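Local coordinates for protein putative acyl-CoA dehydrogenase (Burkholderia xenovorans, PDB 5JSC) that is a flavoprotein, putatively an acyl-CoA dehydrogenase, that assembles as four chains and binds flavin-adenine dinucleotide between subunits, at residues R256-F261 with I380-T385; I260-V265 with E386-I391. All coordinates share one frame; numbering follows the deposited sequence.

In the fold
Contacts 1 and 2 both start from helix 250-286, share Ile260 and Phe261, and have centres about 5 Å apart. Both are buried, but contact 2 includes the partly exposed Ile391. Contact 1 sets the helix against the loop 380-385, which runs from the flavin along the ribityl chain of FAD to the adenosine ribose; its chemistry is a carboxylate laid on backbone and aliphatic carbon. Contact 2 joins two helices through a guanidinium and an amide, and its second helix faces the adenosine end. The loop of contact 1 ties the two together, because its backbone carbonyls take up the polar ends of the side chains that meet in contact 2.

Contact 1. Residues R256-F261 with I380-T385; sequences RTLDIF and IYEGAT. With FAD (flavin-adenine dinucleotide), chain M.
Glu382 carries this contact, bringing its carboxylate to the backbone of helix 250-286. OE1 lies 3.2 Å from Phe261 C, and both carboxylate oxygens rest against Phe261 CB. Leu258 completes the first shell from one helical turn earlier: its CD2 methyl touches Glu382 OE1 at 3.8 Å and the two side chains pass at a slant. The carboxylate gets there because the Glu382 chain bends at chi2 (-149°) after starting beside its own backbone N. Glu382 itself sits in the left-handed region of backbone space, and Gly383 follows with a positive phi (101°) suited to glycine; these two residues lead to Ala384, the N-cap residue of helix 385-405. The contact thus packs a buried helix of the C-terminal helical domain of the acyl-CoA dehydrogenase fold against the FAD-lining loop between helices 367-376 and 385-405. Along this loop, Tyr381 meets the dimethylbenzene end of the flavin obliquely, CD2 at 3.6 Å from FAD C7, and the Ala384 methyl CB approaches ribose oxygen O3B of FAD at 3.4 Å. Lys339 NZ bonds the carbonyls of Tyr381 and Gly383, and Ala384 and Thr385 pack on Gln355 of the second subunit. Phe261 O and Glu382 OE1 are both acceptors, 3.4 Å apart, so from this helix segment the carboxylate meets carbon and a carbonyl oxygen but no donor: packing, not a polar bond.

Contact 2. Residues I260-V265 with E386-I391; sequences IFRTSV and EVQQLI. With FAD (flavin-adenine dinucleotide), chain M.
One face of the Arg262 guanidinium is met by the side-chain amide of Gln388, which stands almost perpendicular to it, the two planes 87° apart. Gln388 CD lies 4.1 Å above the guanidinium plane, displaced toward its rim, and Gln388 NE2 comes over the face to 3.4 Å from Arg262 NE. The Ile391 methyl CD1 approaches obliquely, 3.5 Å from Arg262 NH1. On the Phe261 ring, one face carries Ile260 CG2 and Ser264 OG lies in plane at the edge. This is helix-helix packing within the C-terminal helical domain of the acyl-CoA dehydrogenase fold, helix 250-286 against helix 385-405.

Arg262 reaches across with a chain extended from CG to NE, whereas Gln388 bends at chi2 (-64°) to bring its amide over. Arg262 NE and Gln388 NE2 are both donors and do not bond each other; each is engaged by the loop 380-385 instead, Arg262 NE by Glu382 O and Gln388 NE2 by Gly383 O. The remaining polar atom of that amide, Gln388 OE1, is buried without a partner, a probable energetic cost of the packing.

Helix 385-405 turns another side to FAD. The FAD ribose hydroxyl O2B donates to Glu386 OE1 at 2.6 Å, a carboxylate oxygen that also receives Gln355 NE2 of the second subunit. Beside the adenine, Val387 CG2 lies 3.8 Å from FAD N7A and Leu390 CD1 3.7 Å from FAD N1A.

Within helix 250-286, Phe261 O is gripped twice: Val265 N bonds it at 3.0 Å, and Ser264 OG donates to it at 2.7 Å, in the carbonyl plane on a lone pair, with a C=O...OG angle of 128°.

Contact 1. Residues R256-F261 with I380-T385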
loop_
_atom_site.group_PDB
_atom_site.type_symbol
_atom_site.label_atom_id
_atom_site.label_comp_id
_atom_site.label_asym_id
_atom_site.label_seq_id
_atom_site.Cartn_x
_atom_site.Cartn_y
_atom_site.Cartn_z
ATOM N N ARG C 256 -32.681 -0.361 0.599
ATOM C CA ARG C 256 -32.900 -1.089 -0.647
ATOM C C ARG C 256 -32.646 -0.205 -1.859
ATOM O O ARG C 256 -32.178 -0.691 -2.896
ATOM C CB ARG C 256 -34.321 -1.645 -0.693
ATOM C CG ARG C 256 -34.544 -2.832 0.237
ATOM C CD ARG C 256 -36.021 -3.212 0.293
ATOM N NE ARG C 256 -36.532 -3.599 -1.021
ATOM C CZ ARG C 256 -37.793 -3.437 -1.416
ATOM N NH1 ARG C 256 -38.684 -2.881 -0.602
ATOM N NH2 ARG C 256 -38.164 -3.823 -2.628
ATOM N N THR C 257 -32.953 1.089 -1.749
ATOM C CA THR C 257 -32.670 2.004 -2.849
ATOM C C THR C 257 -31.167 2.146 -3.050
ATOM O O THR C 257 -30.668 2.094 -4.182
ATOM C CB THR C 257 -33.324 3.361 -2.573
ATOM O OG1 THR C 257 -34.739 3.180 -2.384
ATOM C CG2 THR C 257 -33.097 4.320 -3.735
ATOM N N LEU C 258 -30.427 2.305 -1.957
ATOM C CA LEU C 258 -28.973 2.385 -2.047
ATOM C C LEU C 258 -28.354 1.096 -2.584
ATOM O O LEU C 258 -27.321 1.142 -3.265
ATOM C CB LEU C 258 -28.400 2.728 -0.671
ATOM C CG LEU C 258 -28.661 4.175 -0.256
ATOM C CD1 LEU C 258 -28.508 4.318 1.251
ATOM C CD2 LEU C 258 -27.697 5.115 -0.990
ATOM N N ASP C 259 -28.954 -0.060 -2.285
ATOM C CA ASP C 259 -28.412 -1.317 -2.792
ATOM C C ASP C 259 -28.468 -1.378 -4.309
ATOM O O ASP C 259 -27.604 -2.003 -4.938
ATOM C CB ASP C 259 -29.173 -2.502 -2.206
ATOM C CG ASP C 259 -28.736 -2.840 -0.803
ATOM O OD1 ASP C 259 -27.656 -2.372 -0.378
ATOM O OD2 ASP C 259 -29.473 -3.595 -0.126
ATOM N N ILE C 260 -29.476 -0.751 -4.913
ATOM C CA ILE C 260 -29.519 -0.662 -6.367
ATOM C C ILE C 260 -28.397 0.232 -6.871
ATOM O O ILE C 260 -27.609 -0.152 -7.744
ATOM C CB ILE C 260 -30.885 -0.132 -6.833
ATOM C CG1 ILE C 260 -32.011 -1.022 -6.308
ATOM C CG2 ILE C 260 -30.916 -0.009 -8.362
ATOM C CD1 ILE C 260 -33.385 -0.484 -6.636
ATOM N N PHE C 261 -28.311 1.445 -6.348
ATOM C CA PHE C 261 -27.486 2.421 -7.035
ATOM C C PHE C 261 -26.043 2.482 -6.546
ATOM O O PHE C 261 -25.224 3.107 -7.219
ATOM C CB PHE C 261 -28.178 3.784 -6.983
ATOM C CG PHE C 261 -29.424 3.814 -7.827
ATOM C CD1 PHE C 261 -29.327 3.929 -9.203
ATOM C CD2 PHE C 261 -30.673 3.629 -7.263
ATOM C CE1 PHE C 261 -30.451 3.910 -9.999
ATOM C CE2 PHE C 261 -31.813 3.614 -8.058
ATOM C CZ PHE C 261 -31.699 3.749 -9.428
ATOM N N ILE C 380 -17.222 8.916 -0.609
ATOM C CA ILE C 380 -17.955 9.423 0.544
ATOM C C ILE C 380 -19.459 9.238 0.378
ATOM O O ILE C 380 -20.132 8.701 1.270
ATOM C CB ILE C 380 -17.609 10.906 0.819
ATOM C CG1 ILE C 380 -16.124 11.029 1.184
ATOM C CG2 ILE C 380 -18.489 11.477 1.932
ATOM C CD1 ILE C 380 -15.561 12.428 1.053
ATOM N N TYR C 381 -20.003 9.634 -0.778
ATOM C CA TYR C 381 -21.447 9.559 -0.900
ATOM C C TYR C 381 -21.898 8.141 -1.269
ATOM O O TYR C 381 -21.103 7.285 -1.665
ATOM C CB TYR C 381 -21.970 10.624 -1.878
ATOM C CG TYR C 381 -21.676 10.565 -3.378
ATOM C CD1 TYR C 381 -21.958 9.433 -4.138
ATOM C CD2 TYR C 381 -21.230 11.705 -4.057
ATOM C CE1 TYR C 381 -21.743 9.418 -5.516
ATOM C CE2 TYR C 381 -21.025 11.698 -5.438
ATOM C CZ TYR C 381 -21.289 10.549 -6.159
ATOM O OH TYR C 381 -21.113 10.520 -7.529
ATOM N N GLU C 382 -23.209 7.909 -1.098
ATOM C CA GLU C 382 -23.849 6.584 -1.133
ATOM C C GLU C 382 -23.152 5.602 -0.186
ATOM O O GLU C 382 -23.135 4.391 -0.413
ATOM C CB GLU C 382 -23.953 6.027 -2.570
ATOM C CG GLU C 382 -24.948 6.816 -3.483
ATOM C CD GLU C 382 -25.641 5.969 -4.556
ATOM O OE1 GLU C 382 -25.908 4.772 -4.312
ATOM O OE2 GLU C 382 -25.926 6.511 -5.657
ATOM N N GLY C 383 -22.610 6.121 0.919
ATOM C CA GLY C 383 -21.958 5.293 1.919
ATOM C C GLY C 383 -20.444 5.342 1.806
ATOM O O GLY C 383 -19.888 4.896 0.800
ATOM N N ALA C 384 -19.767 5.874 2.825
ATOM C CA ALA C 384 -18.325 6.052 2.739
ATOM C C ALA C 384 -17.616 4.701 2.646
ATOM O O ALA C 384 -18.144 3.659 3.046
ATOM C CB ALA C 384 -17.816 6.834 3.949
ATOM N N THR C 385 -16.398 4.729 2.097
ATOM C CA THR C 385 -15.608 3.504 1.978
ATOM C C THR C 385 -15.638 2.656 3.240
ATOM O O THR C 385 -15.837 1.437 3.188
ATOM C CB THR C 385 -14.165 3.864 1.641
ATOM O OG1 THR C 385 -14.140 4.447 0.341
ATOM C CG2 THR C 385 -13.265 2.619 1.672
HETATM P PA FAD M . -19.954 11.067 8.908
HETATM O O1A FAD M . -21.167 10.224 9.041
HETATM O O2A FAD M . -19.663 12.057 10.038
HETATM O O5B FAD M . -18.711 10.100 8.701
HETATM C C5B FAD M . -17.382 10.655 8.653
HETATM C C4B FAD M . -16.469 9.516 8.279
HETATM O O4B FAD M . -16.490 8.536 9.333
HETATM C C3B FAD M . -16.895 8.716 7.056
HETATM O O3B FAD M . -16.569 9.360 5.821
HETATM C C2B FAD M . -16.154 7.395 7.272
HETATM O O2B FAD M . -14.807 7.507 6.809
HETATM C C1B FAD M . -16.160 7.267 8.806
HETATM N N9A FAD M . -17.105 6.299 9.351
HETATM C C8A FAD M . -18.467 6.290 9.195
HETATM N N7A FAD M . -19.076 5.350 9.875
HETATM C C5A FAD M . -18.041 4.688 10.524
HETATM C C6A FAD M . -18.023 3.600 11.414
HETATM N N6A FAD M . -19.118 2.940 11.805
HETATM N N1A FAD M . -16.823 3.192 11.888
HETATM C C2A FAD M . -15.720 3.834 11.480
HETATM N N3A FAD M . -15.616 4.873 10.644
HETATM C C4A FAD M . -16.821 5.258 10.202
HETATM N N1 FAD M . -26.795 12.502 0.988
HETATM C C2 FAD M . -28.125 12.388 0.679
HETATM O O2 FAD M . -28.972 12.061 1.527
HETATM N N3 FAD M . -28.546 12.652 -0.598
HETATM C C4 FAD M . -27.740 13.035 -1.652
HETATM O O4 FAD M . -28.233 13.334 -2.736
HETATM C C4X FAD M . -26.345 13.124 -1.333
HETATM N N5 FAD M . -25.528 13.544 -2.259
HETATM C C5X FAD M . -24.220 13.824 -1.896
HETATM C C6 FAD M . -23.380 14.420 -2.834
HETATM C C7 FAD M . -22.092 14.818 -2.494
HETATM C C7M FAD M . -21.233 15.502 -3.526
HETATM C C8 FAD M . -21.621 14.591 -1.185
HETATM C C8M FAD M . -20.232 15.011 -0.773
HETATM C C9 FAD M . -22.452 13.977 -0.254
HETATM C C9A FAD M . -23.748 13.599 -0.595
HETATM N N10 FAD M . -24.647 13.068 0.355
HETATM C C10 FAD M . -25.962 12.850 0.024
HETATM C "C1'" FAD M . -24.200 12.900 1.745
HETATM C "C2'" FAD M . -23.348 11.654 1.959
HETATM O "O2'" FAD M . -24.138 10.471 1.849
HETATM C "C3'" FAD M . -22.713 11.714 3.348
HETATM O "O3'" FAD M . -21.769 12.774 3.294
HETATM C "C4'" FAD M . -22.016 10.421 3.769
HETATM O "O4'" FAD M . -23.005 9.428 4.050
HETATM C "C5'" FAD M . -21.124 10.627 4.976
HETATM O "O5'" FAD M . -21.932 11.182 6.034
HETATM P P FAD M . -21.309 12.463 6.815
HETATM O O1P FAD M . -20.867 13.512 5.855
HETATM O O2P FAD M . -22.290 12.915 7.852
HETATM O O3P FAD M . -20.015 11.885 7.546
#

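Contact 2. Residues I260-V265 with E386-I391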
loop_
_atom_site.group_PDB
_atom_site.type_symbol
_atom_site.label_atom_id
_atom_site.label_comp_id
_atom_site.label_asym_id
_atom_site.label_seq_id
_atom_site.Cartn_x
_atom_site.Cartn_y
_atom_site.Cartn_z
ATOM N N ILE C 260 -29.476 -0.751 -4.913
ATOM C CA ILE C 260 -29.519 -0.662 -6.367
ATOM C C ILE C 260 -28.397 0.232 -6.871
ATOM O O ILE C 260 -27.609 -0.152 -7.744
ATOM C CB ILE C 260 -30.885 -0.132 -6.833
ATOM C CG1 ILE C 260 -32.011 -1.022 -6.308
ATOM C CG2 ILE C 260 -30.916 -0.009 -8.362
ATOM C CD1 ILE C 260 -33.385 -0.484 -6.636
ATOM N N PHE C 261 -28.311 1.445 -6.348
ATOM C CA PHE C 261 -27.486 2.421 -7.035
ATOM C C PHE C 261 -26.043 2.482 -6.546
ATOM O O PHE C 261 -25.224 3.107 -7.219
ATOM C CB PHE C 261 -28.178 3.784 -6.983
ATOM C CG PHE C 261 -29.424 3.814 -7.827
ATOM C CD1 PHE C 261 -29.327 3.929 -9.203
ATOM C CD2 PHE C 261 -30.673 3.629 -7.263
ATOM C CE1 PHE C 261 -30.451 3.910 -9.999
ATOM C CE2 PHE C 261 -31.813 3.614 -8.058
ATOM C CZ PHE C 261 -31.699 3.749 -9.428
ATOM N N ARG C 262 -25.681 1.795 -5.455
ATOM C CA ARG C 262 -24.264 1.753 -5.091
ATOM C C ARG C 262 -23.421 1.140 -6.205
ATOM O O ARG C 262 -22.309 1.606 -6.471
ATOM C CB ARG C 262 -24.049 0.998 -3.775
ATOM C CG ARG C 262 -24.189 1.887 -2.530
ATOM C CD ARG C 262 -24.205 1.060 -1.255
ATOM N NE ARG C 262 -24.438 1.902 -0.089
ATOM C CZ ARG C 262 -24.730 1.439 1.121
ATOM N NH1 ARG C 262 -24.849 0.130 1.318
ATOM N NH2 ARG C 262 -24.913 2.283 2.130
ATOM N N THR C 263 -23.928 0.105 -6.885
ATOM C CA THR C 263 -23.150 -0.449 -7.993
ATOM C C THR C 263 -22.991 0.573 -9.117
ATOM O O THR C 263 -21.955 0.599 -9.798
ATOM C CB THR C 263 -23.806 -1.731 -8.514
ATOM O OG1 THR C 263 -24.105 -2.587 -7.404
ATOM C CG2 THR C 263 -22.869 -2.479 -9.464
ATOM N N SER C 264 -23.987 1.444 -9.302
ATOM C CA SER C 264 -23.868 2.494 -10.305
ATOM C C SER C 264 -22.836 3.549 -9.914
ATOM O O SER C 264 -22.223 4.144 -10.803
ATOM C CB SER C 264 -25.245 3.132 -10.569
ATOM O OG SER C 264 -25.544 4.183 -9.659
ATOM N N VAL C 265 -22.626 3.797 -8.609
ATOM C CA VAL C 265 -21.533 4.679 -8.192
ATOM C C VAL C 265 -20.200 4.042 -8.527
ATOM O O VAL C 265 -19.253 4.721 -8.947
ATOM C CB VAL C 265 -21.609 4.996 -6.684
ATOM C CG1 VAL C 265 -20.395 5.840 -6.231
ATOM C CG2 VAL C 265 -22.892 5.721 -6.361
ATOM N N GLU C 386 -15.444 3.296 4.391
ATOM C CA GLU C 386 -15.353 2.556 5.641
ATOM C C GLU C 386 -16.673 1.876 5.977
ATOM O O GLU C 386 -16.678 0.776 6.541
ATOM C CB GLU C 386 -14.907 3.505 6.759
ATOM C CG GLU C 386 -13.461 4.057 6.572
ATOM C CD GLU C 386 -13.285 4.993 5.370
ATOM O OE1 GLU C 386 -14.222 5.755 5.050
ATOM O OE2 GLU C 386 -12.192 4.969 4.751
ATOM N N VAL C 387 -17.799 2.510 5.632
ATOM C CA VAL C 387 -19.101 1.865 5.792
ATOM C C VAL C 387 -19.182 0.622 4.917
ATOM O O VAL C 387 -19.648 -0.436 5.360
ATOM C CB VAL C 387 -20.233 2.861 5.470
ATOM C CG1 VAL C 387 -21.585 2.166 5.463
ATOM C CG2 VAL C 387 -20.228 4.016 6.457
ATOM N N GLN C 388 -18.719 0.725 3.664
ATOM C CA GLN C 388 -18.745 -0.432 2.768
ATOM C C GLN C 388 -17.895 -1.573 3.318
ATOM O O GLN C 388 -18.299 -2.743 3.259
ATOM C CB GLN C 388 -18.256 -0.042 1.360
ATOM C CG GLN C 388 -18.904 1.205 0.762
ATOM C CD GLN C 388 -20.411 1.071 0.517
ATOM O OE1 GLN C 388 -20.962 -0.031 0.487
ATOM N NE2 GLN C 388 -21.076 2.206 0.352
ATOM N N GLN C 389 -16.702 -1.255 3.837
ATOM C CA GLN C 389 -15.825 -2.293 4.381
ATOM C C GLN C 389 -16.491 -3.043 5.521
ATOM O O GLN C 389 -16.389 -4.271 5.613
ATOM C CB GLN C 389 -14.528 -1.688 4.898
ATOM C CG GLN C 389 -13.605 -1.117 3.881
ATOM C CD GLN C 389 -12.380 -0.534 4.558
ATOM O OE1 GLN C 389 -12.462 0.496 5.223
ATOM N NE2 GLN C 389 -11.247 -1.211 4.429
ATOM N N LEU C 390 -17.143 -2.314 6.426
ATOM C CA LEU C 390 -17.786 -2.967 7.556
ATOM C C LEU C 390 -18.981 -3.802 7.118
ATOM O O LEU C 390 -19.237 -4.857 7.707
ATOM C CB LEU C 390 -18.195 -1.922 8.591
ATOM C CG LEU C 390 -17.034 -1.156 9.225
ATOM C CD1 LEU C 390 -17.566 0.034 10.019
ATOM C CD2 LEU C 390 -16.206 -2.084 10.110
ATOM N N ILE C 391 -19.715 -3.362 6.091
ATOM C CA ILE C 391 -20.789 -4.192 5.543
ATOM C C ILE C 391 -20.231 -5.533 5.086
ATOM O O ILE C 391 -20.775 -6.600 5.403
ATOM C CB ILE C 391 -21.504 -3.467 4.387
ATOM C CG1 ILE C 391 -22.355 -2.307 4.908
ATOM C CG2 ILE C 391 -22.364 -4.451 3.570
ATOM C CD1 ILE C 391 -22.820 -1.366 3.811
HETATM P PA FAD M . -19.954 11.067 8.908
HETATM O O1A FAD M . -21.167 10.224 9.041
HETATM O O2A FAD M . -19.663 12.057 10.038
HETATM O O5B FAD M . -18.711 10.100 8.701
HETATM C C5B FAD M . -17.382 10.655 8.653
HETATM C C4B FAD M . -16.469 9.516 8.279
HETATM O O4B FAD M . -16.490 8.536 9.333
HETATM C C3B FAD M . -16.895 8.716 7.056
HETATM O O3B FAD M . -16.569 9.360 5.821
HETATM C C2B FAD M . -16.154 7.395 7.272
HETATM O O2B FAD M . -14.807 7.507 6.809
HETATM C C1B FAD M . -16.160 7.267 8.806
HETATM N N9A FAD M . -17.105 6.299 9.351
HETATM C C8A FAD M . -18.467 6.290 9.195
HETATM N N7A FAD M . -19.076 5.350 9.875
HETATM C C5A FAD M . -18.041 4.688 10.524
HETATM C C6A FAD M . -18.023 3.600 11.414
HETATM N N6A FAD M . -19.118 2.940 11.805
HETATM N N1A FAD M . -16.823 3.192 11.888
HETATM C C2A FAD M . -15.720 3.834 11.480
HETATM N N3A FAD M . -15.616 4.873 10.644
HETATM C C4A FAD M . -16.821 5.258 10.202
HETATM N N1 FAD M . -26.795 12.502 0.988
HETATM C C2 FAD M . -28.125 12.388 0.679
HETATM O O2 FAD M . -28.972 12.061 1.527
HETATM N N3 FAD M . -28.546 12.652 -0.598
HETATM C C4 FAD M . -27.740 13.035 -1.652
HETATM O O4 FAD M . -28.233 13.334 -2.736
HETATM C C4X FAD M . -26.345 13.124 -1.333
HETATM N N5 FAD M . -25.528 13.544 -2.259
HETATM C C5X FAD M . -24.220 13.824 -1.896
HETATM C C6 FAD M . -23.380 14.420 -2.834
HETATM C C7 FAD M . -22.092 14.818 -2.494
HETATM C C7M FAD M . -21.233 15.502 -3.526
HETATM C C8 FAD M . -21.621 14.591 -1.185
HETATM C C8M FAD M . -20.232 15.011 -0.773
HETATM C C9 FAD M . -22.452 13.977 -0.254
HETATM C C9A FAD M . -23.748 13.599 -0.595
HETATM N N10 FAD M . -24.647 13.068 0.355
HETATM C C10 FAD M . -25.962 12.850 0.024
HETATM C "C1'" FAD M . -24.200 12.900 1.745
HETATM C "C2'" FAD M . -23.348 11.654 1.959
HETATM O "O2'" FAD M . -24.138 10.471 1.849
HETATM C "C3'" FAD M . -22.713 11.714 3.348
HETATM O "O3'" FAD M . -21.769 12.774 3.294
HETATM C "C4'" FAD M . -22.016 10.421 3.769
HETATM O "O4'" FAD M . -23.005 9.428 4.050
HETATM C "C5'" FAD M . -21.124 10.627 4.976
HETATM O "O5'" FAD M . -21.932 11.182 6.034
HETATM P P FAD M . -21.309 12.463 6.815
HETATM O O1P FAD M . -20.867 13.512 5.855
HETATM O O2P FAD M . -22.290 12.915 7.852
HETATM O O3P FAD M . -20.015 11.885 7.546
#